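PDB 2Z6V: putative uncharacterized protein from Mycobacterium avium, which is probably a sulfotransferase, expected to transfer a sulfuryl group to an acceptor whose identity is not established. Local coordinates for residues R133-P145 with T149-L161. Numbering follows the deposited sequence.
Sequences RSLLHWQCVHPIP and TETLRTDPRCLAL
Trp138 and Cys158 mark the closest backbone approach, their CA atoms 5.6 Å apart, where the 3-10 turn 137-140 passes the start of helix 156-166; toward the other end the two backbones diverge, Arg133 CA lying 8.8 Å from Thr149 CA. Trp138 fills this narrow point. Its CG lies between the backbone N and the carbonyl carbon (chi1 77°), which directs the indole at the other segment. Trp138 NE1 donates to Leu152 O at 2.8 Å, with the acceptor 21° out of the ring plane, so a loop carbonyl satisfies the buried indole N-H. Cys158 CB sits over one face of the Trp138 five-membered ring, 3.7 Å from its centroid, a CH-pi contact, with SG obliquely beside it; Gln139 CG covers the opposite face.

At the six-membered ring, Trp138 CZ3 lies over the centre of one face of the Arg157 guanidinium, but the two planes are 58° apart, so this is no parallel stack. That guanidinium is fixed along two sides. Arg157 NE and NH2 grip the Asp155 carboxylate side-on in a salt bridge, NE to OD1 and NH2 to OD2, while Arg157 NH1 and NH2 converge end-on upon Pro145 O at 2.6 and 3.0 Å, the oxygen lying in the guanidinium plane. Asp155 OD1 also accepts from Arg157 N at 2.9 Å; this N-cap therefore holds both the helix start and the arginine that binds the carbonyl of Pro145, the residue following the cis Ile144-Pro145 peptide.

At the diverging end, Leu152 CD1 packs against Arg133 NH1 at 3.7 Å, and Thr149 CG2 covers one guanidinium face.

Arg133 belongs to the edge strand 132-134 of the parallel sheet, backbone hydrogen-bonded to Ser244 and Ser246 of strand 244-248. The contact thus sets the loop that follows this strand against the N-cap and first turns of helix 156-166, while Pro143 and Ile144 pack against helices 70-96 and 224-238.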
ATOM      1  N   ARG A 133       0.908  15.161   7.850  1.00 31.64           N
ATOM      2  CA  ARG A 133       1.522  14.880   6.557  1.00 30.37           C
ATOM      3  C   ARG A 133       1.059  13.512   6.100  1.00 29.07           C
ATOM      4  O   ARG A 133       0.846  12.613   6.918  1.00 29.59           O
ATOM      5  CB  ARG A 133       3.055  14.870   6.637  1.00 31.02           C
ATOM      6  CG  ARG A 133       3.715  16.237   6.797  1.00 34.56           C
ATOM      7  CD  ARG A 133       3.431  17.188   5.631  1.00 33.66           C
ATOM      8  NE  ARG A 133       2.763  18.386   6.132  1.00 38.91           N
ATOM      9  CZ  ARG A 133       1.556  18.793   5.747  1.00 41.20           C
ATOM     10  NH1 ARG A 133       0.872  18.108   4.838  1.00 44.46           N
ATOM     11  NH2 ARG A 133       1.015  19.868   6.298  1.00 40.53           N
ATOM     12  N   SER A 134       0.897  13.364   4.789  1.00 27.50           N
ATOM     13  CA  SER A 134       0.486  12.101   4.195  1.00 24.19           C
ATOM     14  C   SER A 134       1.480  11.768   3.087  1.00 22.97           C
ATOM     15  O   SER A 134       2.151  12.654   2.569  1.00 22.91           O
ATOM     16  CB  SER A 134      -0.924  12.222   3.611  1.00 25.29           C
ATOM     17  OG  SER A 134      -1.893  12.415   4.629  1.00 25.60           O
ATOM     18  N   LEU A 135       1.592  10.490   2.745  1.00 21.88           N
ATOM     19  CA  LEU A 135       2.489  10.052   1.681  1.00 21.87           C
ATOM     20  C   LEU A 135       1.698  10.204   0.389  1.00 22.88           C
ATOM     21  O   LEU A 135       0.678   9.545   0.195  1.00 24.28           O
ATOM     22  CB  LEU A 135       2.887   8.585   1.883  1.00 19.97           C
ATOM     23  CG  LEU A 135       3.843   7.906   0.890  1.00 20.08           C
ATOM     24  CD1 LEU A 135       5.232   8.498   1.007  1.00 15.13           C
ATOM     25  CD2 LEU A 135       3.895   6.403   1.169  1.00 17.98           C
ATOM     26  N   LEU A 136       2.152  11.084  -0.487  1.00 23.21           N
ATOM     27  CA  LEU A 136       1.452  11.297  -1.743  1.00 22.57           C
ATOM     28  C   LEU A 136       2.064  10.420  -2.816  1.00 23.35           C
ATOM     29  O   LEU A 136       3.265  10.157  -2.805  1.00 22.19           O
ATOM     30  CB  LEU A 136       1.532  12.774  -2.129  1.00 22.19           C
ATOM     31  CG  LEU A 136       1.148  13.687  -0.957  1.00 23.05           C
ATOM     32  CD1 LEU A 136       1.213  15.132  -1.402  1.00 24.27           C
ATOM     33  CD2 LEU A 136      -0.255  13.333  -0.442  1.00 17.72           C
ATOM     34  N   HIS A 137       1.233   9.961  -3.743  1.00 25.55           N
ATOM     35  CA  HIS A 137       1.713   9.096  -4.805  1.00 27.33           C
ATOM     36  C   HIS A 137       2.923   9.618  -5.589  1.00 28.03           C
ATOM     37  O   HIS A 137       3.823   8.833  -5.921  1.00 28.07           O
ATOM     38  CB  HIS A 137       0.589   8.759  -5.784  1.00 31.35           C
ATOM     39  CG  HIS A 137       1.003   7.784  -6.842  1.00 37.68           C
ATOM     40  ND1 HIS A 137       1.413   6.499  -6.544  1.00 38.32           N
ATOM     41  CD2 HIS A 137       1.161   7.932  -8.180  1.00 37.77           C
ATOM     42  CE1 HIS A 137       1.811   5.901  -7.654  1.00 41.58           C
ATOM     43  NE2 HIS A 137       1.669   6.749  -8.660  1.00 41.41           N
ATOM     44  N   TRP A 138       2.972  10.918  -5.885  1.00 26.09           N
ATOM     45  CA  TRP A 138       4.108  11.418  -6.642  1.00 24.88           C
ATOM     46  C   TRP A 138       5.417  11.284  -5.878  1.00 27.11           C
ATOM     47  O   TRP A 138       6.487  11.246  -6.483  1.00 28.04           O
ATOM     48  CB  TRP A 138       3.902  12.870  -7.094  1.00 23.14           C
ATOM     49  CG  TRP A 138       4.094  13.952  -6.064  1.00 25.52           C
ATOM     50  CD1 TRP A 138       3.130  14.523  -5.272  1.00 24.87           C
ATOM     51  CD2 TRP A 138       5.309  14.662  -5.787  1.00 23.68           C
ATOM     52  NE1 TRP A 138       3.671  15.549  -4.532  1.00 25.11           N
ATOM     53  CE2 TRP A 138       5.005  15.656  -4.828  1.00 24.21           C
ATOM     54  CE3 TRP A 138       6.625  14.557  -6.258  1.00 25.03           C
ATOM     55  CZ2 TRP A 138       5.969  16.543  -4.334  1.00 26.58           C
ATOM     56  CZ3 TRP A 138       7.591  15.444  -5.764  1.00 24.98           C
ATOM     57  CH2 TRP A 138       7.255  16.424  -4.813  1.00 26.14           C
ATOM     58  N   GLN A 139       5.333  11.194  -4.553  1.00 27.49           N
ATOM     59  CA  GLN A 139       6.531  11.050  -3.733  1.00 27.79           C
ATOM     60  C   GLN A 139       7.030   9.610  -3.767  1.00 27.91           C
ATOM     61  O   GLN A 139       8.103   9.296  -3.243  1.00 27.69           O
ATOM     62  CB  GLN A 139       6.256  11.492  -2.296  1.00 26.10           C
ATOM     63  CG  GLN A 139       5.818  12.938  -2.210  1.00 27.53           C
ATOM     64  CD  GLN A 139       5.423  13.337  -0.815  1.00 29.91           C
ATOM     65  OE1 GLN A 139       4.716  12.595  -0.122  1.00 32.25           O
ATOM     66  NE2 GLN A 139       5.868  14.518  -0.387  1.00 28.30           N
ATOM     67  N   CYS A 140       6.245   8.736  -4.388  1.00 27.37           N
ATOM     68  CA  CYS A 140       6.636   7.346  -4.523  1.00 27.61           C
ATOM     69  C   CYS A 140       7.122   7.087  -5.948  1.00 28.20           C
ATOM     70  O   CYS A 140       7.460   5.962  -6.308  1.00 31.37           O
ATOM     71  CB  CYS A 140       5.468   6.436  -4.170  1.00 29.38           C
ATOM     72  SG  CYS A 140       5.102   6.455  -2.404  1.00 29.88           S
ATOM     73  N   VAL A 141       7.154   8.145  -6.752  1.00 26.86           N
ATOM     74  CA  VAL A 141       7.627   8.072  -8.123  1.00 26.51           C
ATOM     75  C   VAL A 141       8.915   8.897  -8.228  1.00 27.08           C
ATOM     76  O   VAL A 141       9.933   8.416  -8.728  1.00 27.04           O
ATOM     77  CB  VAL A 141       6.570   8.627  -9.113  1.00 27.25           C
ATOM     78  CG1 VAL A 141       7.157   8.729 -10.526  1.00 20.15           C
ATOM     79  CG2 VAL A 141       5.360   7.715  -9.118  1.00 25.30           C
ATOM     80  N   HIS A 142       8.866  10.133  -7.744  1.00 26.75           N
ATOM     81  CA  HIS A 142      10.030  11.020  -7.770  1.00 28.53           C
ATOM     82  C   HIS A 142      10.251  11.653  -6.394  1.00 28.35           C
ATOM     83  O   HIS A 142      10.002  12.843  -6.207  1.00 28.95           O
ATOM     84  CB  HIS A 142       9.831  12.117  -8.810  1.00 26.73           C
ATOM     85  CG  HIS A 142       9.634  11.598 -10.198  1.00 31.19           C
ATOM     86  ND1 HIS A 142      10.463  10.649 -10.760  1.00 31.46           N
ATOM     87  CD2 HIS A 142       8.716  11.906 -11.145  1.00 30.86           C
ATOM     88  CE1 HIS A 142      10.065  10.397 -11.993  1.00 29.71           C
ATOM     89  NE2 HIS A 142       9.007  11.146 -12.252  1.00 30.09           N
ATOM     90  N   PRO A 143      10.748  10.868  -5.423  1.00 28.54           N
ATOM     91  CA  PRO A 143      10.994  11.354  -4.058  1.00 28.60           C
ATOM     92  C   PRO A 143      12.052  12.442  -3.867  1.00 27.55           C
ATOM     93  O   PRO A 143      11.854  13.366  -3.077  1.00 28.29           O
ATOM     94  CB  PRO A 143      11.354  10.075  -3.300  1.00 26.88           C
ATOM     95  CG  PRO A 143      12.079   9.280  -4.339  1.00 27.04           C
ATOM     96  CD  PRO A 143      11.198   9.470  -5.566  1.00 28.15           C
ATOM     97  N   ILE A 144      13.157  12.329  -4.595  1.00 25.59           N
ATOM     98  CA  ILE A 144      14.275  13.258  -4.474  1.00 25.37           C
ATOM     99  C   ILE A 144      14.325  14.310  -5.576  1.00 25.54           C
ATOM    100  O   ILE A 144      14.242  13.975  -6.758  1.00 25.76           O
ATOM    101  CB  ILE A 144      15.618  12.464  -4.476  1.00 25.18           C
ATOM    102  CG1 ILE A 144      15.605  11.436  -3.343  1.00 24.68           C
ATOM    103  CG2 ILE A 144      16.810  13.405  -4.346  1.00 23.65           C
ATOM    104  CD1 ILE A 144      15.245  12.012  -1.982  1.00 22.66           C
ATOM    105  N   PRO A 145      14.478  15.598  -5.208  1.00 24.81           N
ATOM    106  CA  PRO A 145      14.605  16.180  -3.859  1.00 26.11           C
ATOM    107  C   PRO A 145      13.217  16.449  -3.266  1.00 24.92           C
ATOM    108  O   PRO A 145      12.275  16.722  -4.000  1.00 25.51           O
ATOM    109  CB  PRO A 145      15.374  17.490  -4.099  1.00 25.70           C
ATOM    110  CG  PRO A 145      15.858  17.402  -5.534  1.00 27.90           C
ATOM    111  CD  PRO A 145      14.786  16.610  -6.226  1.00 26.04           C
ATOM    112  N   THR A 149       6.190  22.182   2.131  1.00 29.07           N
ATOM    113  CA  THR A 149       4.792  21.958   2.477  1.00 30.32           C
ATOM    114  C   THR A 149       3.861  22.674   1.491  1.00 30.60           C
ATOM    115  O   THR A 149       2.932  22.072   0.944  1.00 29.86           O
ATOM    116  CB  THR A 149       4.496  22.473   3.906  1.00 31.07           C
ATOM    117  OG1 THR A 149       5.420  21.874   4.823  1.00 32.22           O
ATOM    118  CG2 THR A 149       3.082  22.118   4.330  1.00 27.51           C
ATOM    119  N   GLU A 150       4.125  23.956   1.255  1.00 29.83           N
ATOM    120  CA  GLU A 150       3.303  24.760   0.354  1.00 31.05           C
ATOM    121  C   GLU A 150       3.157  24.204  -1.067  1.00 29.56           C
ATOM    122  O   GLU A 150       2.186  24.519  -1.756  1.00 28.22           O
ATOM    123  CB  GLU A 150       3.858  26.185   0.253  1.00 32.98           C
ATOM    124  CG  GLU A 150       3.957  26.945   1.564  1.00 39.39           C
ATOM    125  CD  GLU A 150       5.052  26.423   2.496  1.00 43.92           C
ATOM    126  OE1 GLU A 150       6.209  26.252   2.043  1.00 45.39           O
ATOM    127  OE2 GLU A 150       4.756  26.201   3.692  1.00 45.85           O
ATOM    128  N   THR A 151       4.113  23.386  -1.504  1.00 26.63           N
ATOM    129  CA  THR A 151       4.077  22.851  -2.859  1.00 24.13           C
ATOM    130  C   THR A 151       3.850  21.335  -2.984  1.00 24.51           C
ATOM    131  O   THR A 151       4.045  20.757  -4.053  1.00 23.86           O
ATOM    132  CB  THR A 151       5.378  23.233  -3.612  1.00 25.70           C
ATOM    133  OG1 THR A 151       6.509  22.658  -2.944  1.00 25.76           O
ATOM    134  CG2 THR A 151       5.555  24.752  -3.645  1.00 24.70           C
ATOM    135  N   LEU A 152       3.423  20.685  -1.910  1.00 25.96           N
ATOM    136  CA  LEU A 152       3.200  19.247  -1.966  1.00 28.33           C
ATOM    137  C   LEU A 152       2.223  18.852  -3.071  1.00 30.21           C
ATOM    138  O   LEU A 152       2.232  17.712  -3.544  1.00 29.24           O
ATOM    139  CB  LEU A 152       2.697  18.731  -0.618  1.00 28.06           C
ATOM    140  CG  LEU A 152       3.696  18.842   0.538  1.00 31.60           C
ATOM    141  CD1 LEU A 152       3.055  18.295   1.804  1.00 30.60           C
ATOM    142  CD2 LEU A 152       4.979  18.076   0.209  1.00 29.53           C
ATOM    143  N   ARG A 153       1.386  19.795  -3.491  1.00 31.69           N
ATOM    144  CA  ARG A 153       0.421  19.505  -4.542  1.00 32.98           C
ATOM    145  C   ARG A 153       0.646  20.289  -5.834  1.00 32.23           C
ATOM    146  O   ARG A 153      -0.054  20.055  -6.822  1.00 33.56           O
ATOM    147  CB  ARG A 153      -1.002  19.751  -4.035  1.00 35.56           C
ATOM    148  CG  ARG A 153      -1.360  19.006  -2.744  1.00 40.67           C
ATOM    149  CD  ARG A 153      -2.837  19.196  -2.438  1.00 46.27           C
ATOM    150  NE  ARG A 153      -3.215  18.917  -1.049  1.00 53.78           N
ATOM    151  CZ  ARG A 153      -3.082  17.741  -0.433  1.00 56.42           C
ATOM    152  NH1 ARG A 153      -3.474  17.622   0.829  1.00 57.51           N
ATOM    153  NH2 ARG A 153      -2.558  16.689  -1.057  1.00 54.86           N
ATOM    154  N   THR A 154       1.622  21.198  -5.843  1.00 29.66           N
ATOM    155  CA  THR A 154       1.893  21.989  -7.044  1.00 28.94           C
ATOM    156  C   THR A 154       3.298  21.825  -7.612  1.00 29.39           C
ATOM    157  O   THR A 154       3.668  22.481  -8.595  1.00 26.75           O
ATOM    158  CB  THR A 154       1.646  23.484  -6.802  1.00 28.22           C
ATOM    159  OG1 THR A 154       2.461  23.937  -5.714  1.00 26.24           O
ATOM    160  CG2 THR A 154       0.175  23.724  -6.496  1.00 25.29           C
ATOM    161  N   ASP A 155       4.078  20.947  -6.995  1.00 28.82           N
ATOM    162  CA  ASP A 155       5.431  20.698  -7.457  1.00 28.91           C
ATOM    163  C   ASP A 155       5.365  20.170  -8.894  1.00 30.50           C
ATOM    164  O   ASP A 155       4.561  19.284  -9.209  1.00 31.18           O
ATOM    165  CB  ASP A 155       6.108  19.685  -6.535  1.00 27.70           C
ATOM    166  CG  ASP A 155       7.558  19.451  -6.890  1.00 28.10           C
ATOM    167  OD1 ASP A 155       7.827  18.737  -7.887  1.00 25.01           O
ATOM    168  OD2 ASP A 155       8.426  19.997  -6.168  1.00 25.46           O
ATOM    169  N   PRO A 156       6.200  20.723  -9.790  1.00 30.86           N
ATOM    170  CA  PRO A 156       6.243  20.315 -11.201  1.00 30.49           C
ATOM    171  C   PRO A 156       6.261  18.799 -11.432  1.00 30.88           C
ATOM    172  O   PRO A 156       5.743  18.315 -12.438  1.00 32.87           O
ATOM    173  CB  PRO A 156       7.505  21.000 -11.714  1.00 30.53           C
ATOM    174  CG  PRO A 156       7.531  22.271 -10.911  1.00 29.56           C
ATOM    175  CD  PRO A 156       7.192  21.782  -9.522  1.00 29.93           C
ATOM    176  N   ARG A 157       6.859  18.045 -10.518  1.00 29.71           N
ATOM    177  CA  ARG A 157       6.901  16.598 -10.684  1.00 30.80           C
ATOM    178  C   ARG A 157       5.502  16.046 -10.462  1.00 31.24           C
ATOM    179  O   ARG A 157       5.094  15.077 -11.100  1.00 31.98           O
ATOM    180  CB  ARG A 157       7.900  15.974  -9.711  1.00 28.98           C
ATOM    181  CG  ARG A 157       9.346  16.288 -10.083  1.00 28.93           C
ATOM    182  CD  ARG A 157      10.276  16.134  -8.901  1.00 28.24           C
ATOM    183  NE  ARG A 157       9.979  17.091  -7.840  1.00 26.11           N
ATOM    184  CZ  ARG A 157      10.594  17.106  -6.663  1.00 24.90           C
ATOM    185  NH1 ARG A 157      11.537  16.217  -6.406  1.00 22.67           N
ATOM    186  NH2 ARG A 157      10.265  18.001  -5.742  1.00 24.06           N
ATOM    187  N   CYS A 158       4.764  16.680  -9.562  1.00 31.12           N
ATOM    188  CA  CYS A 158       3.397  16.265  -9.299  1.00 30.67           C
ATOM    189  C   CYS A 158       2.526  16.682 -10.489  1.00 30.98           C
ATOM    190  O   CYS A 158       1.726  15.898 -10.990  1.00 28.37           O
ATOM    191  CB  CYS A 158       2.876  16.931  -8.033  1.00 30.72           C
ATOM    192  SG  CYS A 158       1.193  16.467  -7.654  1.00 31.87           S
ATOM    193  N   LEU A 159       2.686  17.923 -10.943  1.00 30.86           N
ATOM    194  CA  LEU A 159       1.907  18.403 -12.076  1.00 32.59           C
ATOM    195  C   LEU A 159       2.186  17.577 -13.334  1.00 33.53           C
ATOM    196  O   LEU A 159       1.261  17.217 -14.066  1.00 33.92           O
ATOM    197  CB  LEU A 159       2.204  19.880 -12.335  1.00 30.38           C
ATOM    198  CG  LEU A 159       1.809  20.803 -11.179  1.00 31.82           C
ATOM    199  CD1 LEU A 159       1.965  22.256 -11.620  1.00 28.21           C
ATOM    200  CD2 LEU A 159       0.367  20.519 -10.747  1.00 25.72           C
ATOM    201  N   ALA A 160       3.458  17.266 -13.570  1.00 33.66           N
ATOM    202  CA  ALA A 160       3.848  16.478 -14.733  1.00 33.67           C
ATOM    203  C   ALA A 160       3.184  15.113 -14.694  1.00 33.61           C
ATOM    204  O   ALA A 160       2.745  14.599 -15.712  1.00 36.41           O
ATOM    205  CB  ALA A 160       5.359  16.316 -14.775  1.00 32.65           C
ATOM    206  N   LEU A 161       3.122  14.526 -13.509  1.00 35.01           N
ATOM    207  CA  LEU A 161       2.513  13.218 -13.326  1.00 36.75           C
ATOM    208  C   LEU A 161       1.018  13.294 -13.638  1.00 39.79           C
ATOM    209  O   LEU A 161       0.437  12.367 -14.200  1.00 37.95           O
ATOM    210  CB  LEU A 161       2.727  12.770 -11.883  1.00 36.69           C
ATOM    211  CG  LEU A 161       3.354  11.402 -11.664  1.00 38.91           C
ATOM    212  CD1 LEU A 161       2.314  10.318 -11.929  1.00 40.64           C
ATOM    213  CD2 LEU A 161       4.572  11.260 -12.573  1.00 37.32           C
TER